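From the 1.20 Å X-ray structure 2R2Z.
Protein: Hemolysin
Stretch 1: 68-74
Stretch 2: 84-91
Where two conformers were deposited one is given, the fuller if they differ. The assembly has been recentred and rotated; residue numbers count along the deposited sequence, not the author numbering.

Stretch 1, residues 68-74: GNIKLTA
Stretch 2 (84-91) VLRVHFYD

On one face of this two-stranded antiparallel pairing, Ile-70, Leu-72 and Ala-74 lie beside Phe-89, Val-87 and Leu-85. Leu-72 (chi1 m, chi2 t) sets CD2 3.7 Å from CG2 of Val-87 (t) and 4.4 Å from CD2 of Leu-85 (m, chi2 p); Ile-70 (m, t) brings CG2 to 3.6 Å from Val-87 CG1, and its CG1 lies 4.2 Å from CE1 of Phe-89 (m, chi2 -89°). These are van der Waals distances between buried side chains, with Phe-89 partly exposed at one end.

The strands, 70-74 and 84-89, have extended phi/psi near -110/130 (Ala-74 -79/100, Val-84 -138/134) and run at 155°, their axes approaching to 4.6 Å. Register follows from CA pairs: 4.8 Å for Ile-70 with Phe-89 and Leu-72 with Val-87, 4.9 Å for Ala-74 with Leu-85, non-hydrogen-bonded, alternating with hydrogen-bonded Lys-71 with His-88 (5.2 Å) and Thr-73 with Arg-86 (5.0 Å), whose side chains occupy the other face. Lys-71 N to His-88 O and His-88 N to Lys-71 O each measure 2.9 Å; Thr-73 N to Arg-86 O is 2.8 Å, Arg-86 N to Thr-73 O 2.9 Å.

At the polar edge, the Lys-71 amine (t, t, p, m) donates from NZ, at the ring's edge near its plane, to Tyr-90 OH (phi/psi -114/169, chi1 m, chi2 -84°) in a very short 2.4 Å hydrogen bond. Beyond the strands, Asn-69 (phi/psi -97/17, chi1 p, chi2 -38°) accepts Tyr-90 N at its O (2.7 Å), while its ND2 donates to Tyr-90 O at a very short 2.4 Å.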

ATOM      1  N   GLY A  68      -9.347   2.231  -8.362  1.00 13.24           N
ATOM      2  CA  GLY A  68      -9.450   3.594  -8.873  1.00 15.57           C
ATOM      3  C   GLY A  68      -8.240   3.921  -9.721  1.00 15.78           C
ATOM      4  O   GLY A  68      -7.854   3.155 -10.591  1.00 17.34           O
ATOM      5  N   ASN A  69      -7.591   5.059  -9.508  0.50 15.54           N
ATOM      6  CA  ASN A  69      -6.402   5.353 -10.323  0.50 14.65           C
ATOM      7  C   ASN A  69      -5.089   4.981  -9.636  0.50 13.53           C
ATOM      8  O   ASN A  69      -4.017   5.436 -10.035  0.50 13.47           O
ATOM      9  CB  ASN A  69      -6.375   6.822 -10.758  0.50 15.29           C
ATOM     10  CG  ASN A  69      -6.148   7.770  -9.593  0.50 16.26           C
ATOM     11  OD1 ASN A  69      -6.657   7.553  -8.498  0.50 16.26           O
ATOM     12  ND2 ASN A  69      -5.374   8.827  -9.824  0.50 17.76           N
ATOM     13  N   ILE A  70      -5.184   4.151  -8.602  1.00 11.93           N
ATOM     14  CA  ILE A  70      -4.035   3.747  -7.793  0.50 11.04           C
ATOM     15  C   ILE A  70      -3.629   2.298  -8.098  1.00 10.37           C
ATOM     16  O   ILE A  70      -4.508   1.441  -8.271  1.00 10.62           O
ATOM     17  CB  ILE A  70      -4.394   3.848  -6.282  0.50 11.25           C
ATOM     18  CG1 ILE A  70      -5.147   5.155  -5.988  0.50 11.80           C
ATOM     19  CG2 ILE A  70      -3.151   3.683  -5.404  0.50 12.72           C
ATOM     20  CD1 ILE A  70      -5.822   5.184  -4.629  0.50 12.83           C
ATOM     21  N   LYS A  71      -2.329   2.041  -8.103  1.00  9.24           N
ATOM     22  CA  LYS A  71      -1.832   0.682  -8.078  1.00  8.82           C
ATOM     23  C   LYS A  71      -0.953   0.536  -6.842  1.00  8.10           C
ATOM     24  O   LYS A  71      -0.019   1.324  -6.635  1.00  9.27           O
ATOM     25  CB  LYS A  71      -1.051   0.347  -9.342  1.00 10.32           C
ATOM     26  CG  LYS A  71      -0.548  -1.092  -9.328  1.00 13.09           C
ATOM     27  CD  LYS A  71      -0.029  -1.559 -10.668  1.00 18.44           C
ATOM     28  CE  LYS A  71       1.426  -1.283 -10.790  1.00 22.48           C
ATOM     29  NZ  LYS A  71       1.651   0.138 -11.066  1.00 25.94           N
ATOM     30  N   LEU A  72      -1.263  -0.472  -6.025  1.00  7.38           N
ATOM     31  CA  LEU A  72      -0.518  -0.765  -4.794  1.00  7.79           C
ATOM     32  C   LEU A  72       0.255  -2.059  -5.003  1.00  8.08           C
ATOM     33  O   LEU A  72      -0.341  -3.065  -5.378  1.00  9.61           O
ATOM     34  CB  LEU A  72      -1.492  -0.952  -3.639  1.00  8.50           C
ATOM     35  CG  LEU A  72      -2.355   0.250  -3.271  1.00  8.94           C
ATOM     36  CD1 LEU A  72      -3.376  -0.187  -2.219  1.00 12.01           C
ATOM     37  CD2 LEU A  72      -1.515   1.398  -2.759  1.00 11.15           C
ATOM     38  N   THR A  73       1.551  -2.029  -4.748  1.00  8.01           N
ATOM     39  CA  THR A  73       2.389  -3.207  -4.941  1.00  8.14           C
ATOM     40  C   THR A  73       3.045  -3.564  -3.629  1.00  8.01           C
ATOM     41  O   THR A  73       3.471  -2.692  -2.877  1.00  8.54           O
ATOM     42  CB  THR A  73       3.473  -2.937  -6.011  1.00  9.31           C
ATOM     43  OG1 THR A  73       2.831  -2.584  -7.241  1.00  9.93           O
ATOM     44  CG2 THR A  73       4.362  -4.153  -6.225  1.00 11.73           C
ATOM     45  N   ALA A  74       3.145  -4.856  -3.335  1.00  8.22           N
ATOM     46  CA  ALA A  74       3.837  -5.304  -2.141  1.00  9.67           C
ATOM     47  C   ALA A  74       5.326  -5.252  -2.439  1.00 10.23           C
ATOM     48  O   ALA A  74       5.873  -6.180  -3.061  1.00 11.69           O
ATOM     49  CB  ALA A  74       3.400  -6.738  -1.801  1.00 10.79           C
ATOM     50  N   VAL A  84       6.701  -2.556   3.291  1.00  8.67           N
ATOM     51  CA  VAL A  84       6.674  -1.368   2.432  1.00  8.92           C
ATOM     52  C   VAL A  84       5.820  -1.655   1.214  1.00  8.38           C
ATOM     53  O   VAL A  84       5.965  -2.712   0.575  1.00  9.05           O
ATOM     54  CB  VAL A  84       8.120  -0.953   1.988  1.00  9.09           C
ATOM     55  CG1 VAL A  84       8.077   0.318   1.164  1.00 10.52           C
ATOM     56  CG2 VAL A  84       9.026  -0.731   3.212  1.00 11.18           C
ATOM     57  N   LEU A  85       4.954  -0.695   0.894  1.00  7.90           N
ATOM     58  CA  LEU A  85       4.150  -0.729  -0.331  1.00  8.11           C
ATOM     59  C   LEU A  85       4.736   0.240  -1.331  1.00  8.05           C
ATOM     60  O   LEU A  85       5.221   1.294  -0.948  1.00  9.33           O
ATOM     61  CB  LEU A  85       2.705  -0.264  -0.034  1.00  8.53           C
ATOM     62  CG  LEU A  85       1.787  -1.171   0.779  1.00  8.35           C
ATOM     63  CD1 LEU A  85       2.146  -1.119   2.271  1.00  9.18           C
ATOM     64  CD2 LEU A  85       0.342  -0.745   0.600  1.00  9.04           C
ATOM     65  N   ARG A  86       4.653  -0.088  -2.610  1.00  7.37           N
ATOM     66  CA  ARG A  86       4.867   0.898  -3.648  1.00  8.51           C
ATOM     67  C   ARG A  86       3.505   1.351  -4.145  1.00  8.00           C
ATOM     68  O   ARG A  86       2.597   0.538  -4.295  1.00  9.31           O
ATOM     69  CB  ARG A  86       5.690   0.301  -4.782  1.00  8.57           C
ATOM     70  CG  ARG A  86       6.020   1.286  -5.915  1.00  9.28           C
ATOM     71  CD  ARG A  86       6.675   0.566  -7.098  1.00 10.68           C
ATOM     72  NE  ARG A  86       7.938  -0.113  -6.763  1.00 11.46           N
ATOM     73  CZ  ARG A  86       9.150   0.298  -7.125  1.00 10.53           C
ATOM     74  NH1 ARG A  86       9.329   1.428  -7.788  1.00 11.08           N
ATOM     75  NH2 ARG A  86      10.191  -0.435  -6.802  1.00 10.54           N
ATOM     76  N   VAL A  87       3.356   2.652  -4.357  1.00  7.66           N
ATOM     77  CA  VAL A  87       2.108   3.203  -4.841  1.00  8.91           C
ATOM     78  C   VAL A  87       2.346   4.011  -6.102  1.00  8.18           C
ATOM     79  O   VAL A  87       3.212   4.893  -6.113  1.00  9.11           O
ATOM     80  CB  VAL A  87       1.505   4.123  -3.775  1.00 10.91           C
ATOM     81  CG1 VAL A  87       0.132   4.594  -4.197  1.00 12.94           C
ATOM     82  CG2 VAL A  87       1.500   3.442  -2.392  1.00 13.39           C
ATOM     83  N   HIS A  88       1.625   3.666  -7.174  1.00  8.46           N
ATOM     84  CA  HIS A  88       1.615   4.501  -8.354  0.50  9.05           C
ATOM     85  C   HIS A  88       0.245   5.113  -8.564  1.00  8.89           C
ATOM     86  O   HIS A  88      -0.790   4.467  -8.385  1.00  9.58           O
ATOM     87  CB  HIS A  88       2.041   3.721  -9.584  0.50 10.05           C
ATOM     88  CG  HIS A  88       2.584   4.593 -10.663  0.50 11.62           C
ATOM     89  ND1 HIS A  88       1.783   5.323 -11.514  0.50 13.99           N
ATOM     90  CD2 HIS A  88       3.857   4.882 -11.005  0.50 12.42           C
ATOM     91  CE1 HIS A  88       2.539   6.013 -12.344  0.50 13.52           C
ATOM     92  NE2 HIS A  88       3.803   5.764 -12.057  0.50 13.35           N
ATOM     93  N   PHE A  89       0.241   6.389  -8.929  1.00  9.58           N
ATOM     94  CA  PHE A  89      -0.979   7.120  -9.252  1.00 10.87           C
ATOM     95  C   PHE A  89      -1.096   7.337 -10.747  1.00 12.64           C
ATOM     96  O   PHE A  89      -0.136   7.725 -11.396  1.00 13.01           O
ATOM     97  CB  PHE A  89      -0.998   8.479  -8.542  1.00 11.30           C
ATOM     98  CG  PHE A  89      -1.071   8.371  -7.058  1.00 11.71           C
ATOM     99  CD1 PHE A  89      -2.300   8.307  -6.429  1.00 14.96           C
ATOM    100  CD2 PHE A  89       0.070   8.321  -6.275  1.00 12.48           C
ATOM    101  CE1 PHE A  89      -2.392   8.188  -5.059  1.00 16.39           C
ATOM    102  CE2 PHE A  89      -0.015   8.202  -4.896  1.00 12.85           C
ATOM    103  CZ  PHE A  89      -1.254   8.133  -4.289  1.00 13.65           C
ATOM    104  N   TYR A  90      -2.273   7.053 -11.288  1.00 15.60           N
ATOM    105  CA  TYR A  90      -2.556   7.254 -12.710  1.00 19.20           C
ATOM    106  C   TYR A  90      -3.608   8.336 -12.925  1.00 21.79           C
ATOM    107  O   TYR A  90      -4.246   8.800 -11.979  1.00 23.00           O
ATOM    108  CB  TYR A  90      -2.990   5.941 -13.355  1.00 20.45           C
ATOM    109  CG  TYR A  90      -1.970   4.858 -13.179  1.00 22.05           C
ATOM    110  CD1 TYR A  90      -0.884   4.744 -14.045  1.00 22.75           C
ATOM    111  CD2 TYR A  90      -2.071   3.960 -12.117  1.00 22.98           C
ATOM    112  CE1 TYR A  90       0.071   3.744 -13.864  1.00 23.25           C
ATOM    113  CE2 TYR A  90      -1.134   2.969 -11.929  1.00 23.76           C
ATOM    114  CZ  TYR A  90      -0.069   2.859 -12.801  1.00 23.53           C
ATOM    115  OH  TYR A  90       0.860   1.873 -12.593  1.00 23.90           O
ATOM    116  N   ASP A  91      -3.769   8.746 -14.178  1.00 24.40           N
ATOM    117  CA  ASP A  91      -4.805   9.697 -14.564  1.00 26.80           C
ATOM    118  C   ASP A  91      -5.990   8.943 -15.148  1.00 27.10           C
ATOM    119  O   ASP A  91      -5.810   7.987 -15.905  1.00 29.16           O
ATOM    120  CB  ASP A  91      -4.255  10.669 -15.604  1.00 27.29           C
ATOM    121  CG  ASP A  91      -3.012  11.376 -15.132  1.00 23.21           C
ATOM    122  OD1 ASP A  91      -2.987  11.803 -13.955  0.50 30.16           O
ATOM    123  OD2 ASP A  91      -2.067  11.511 -15.941  0.50 32.13           O
TER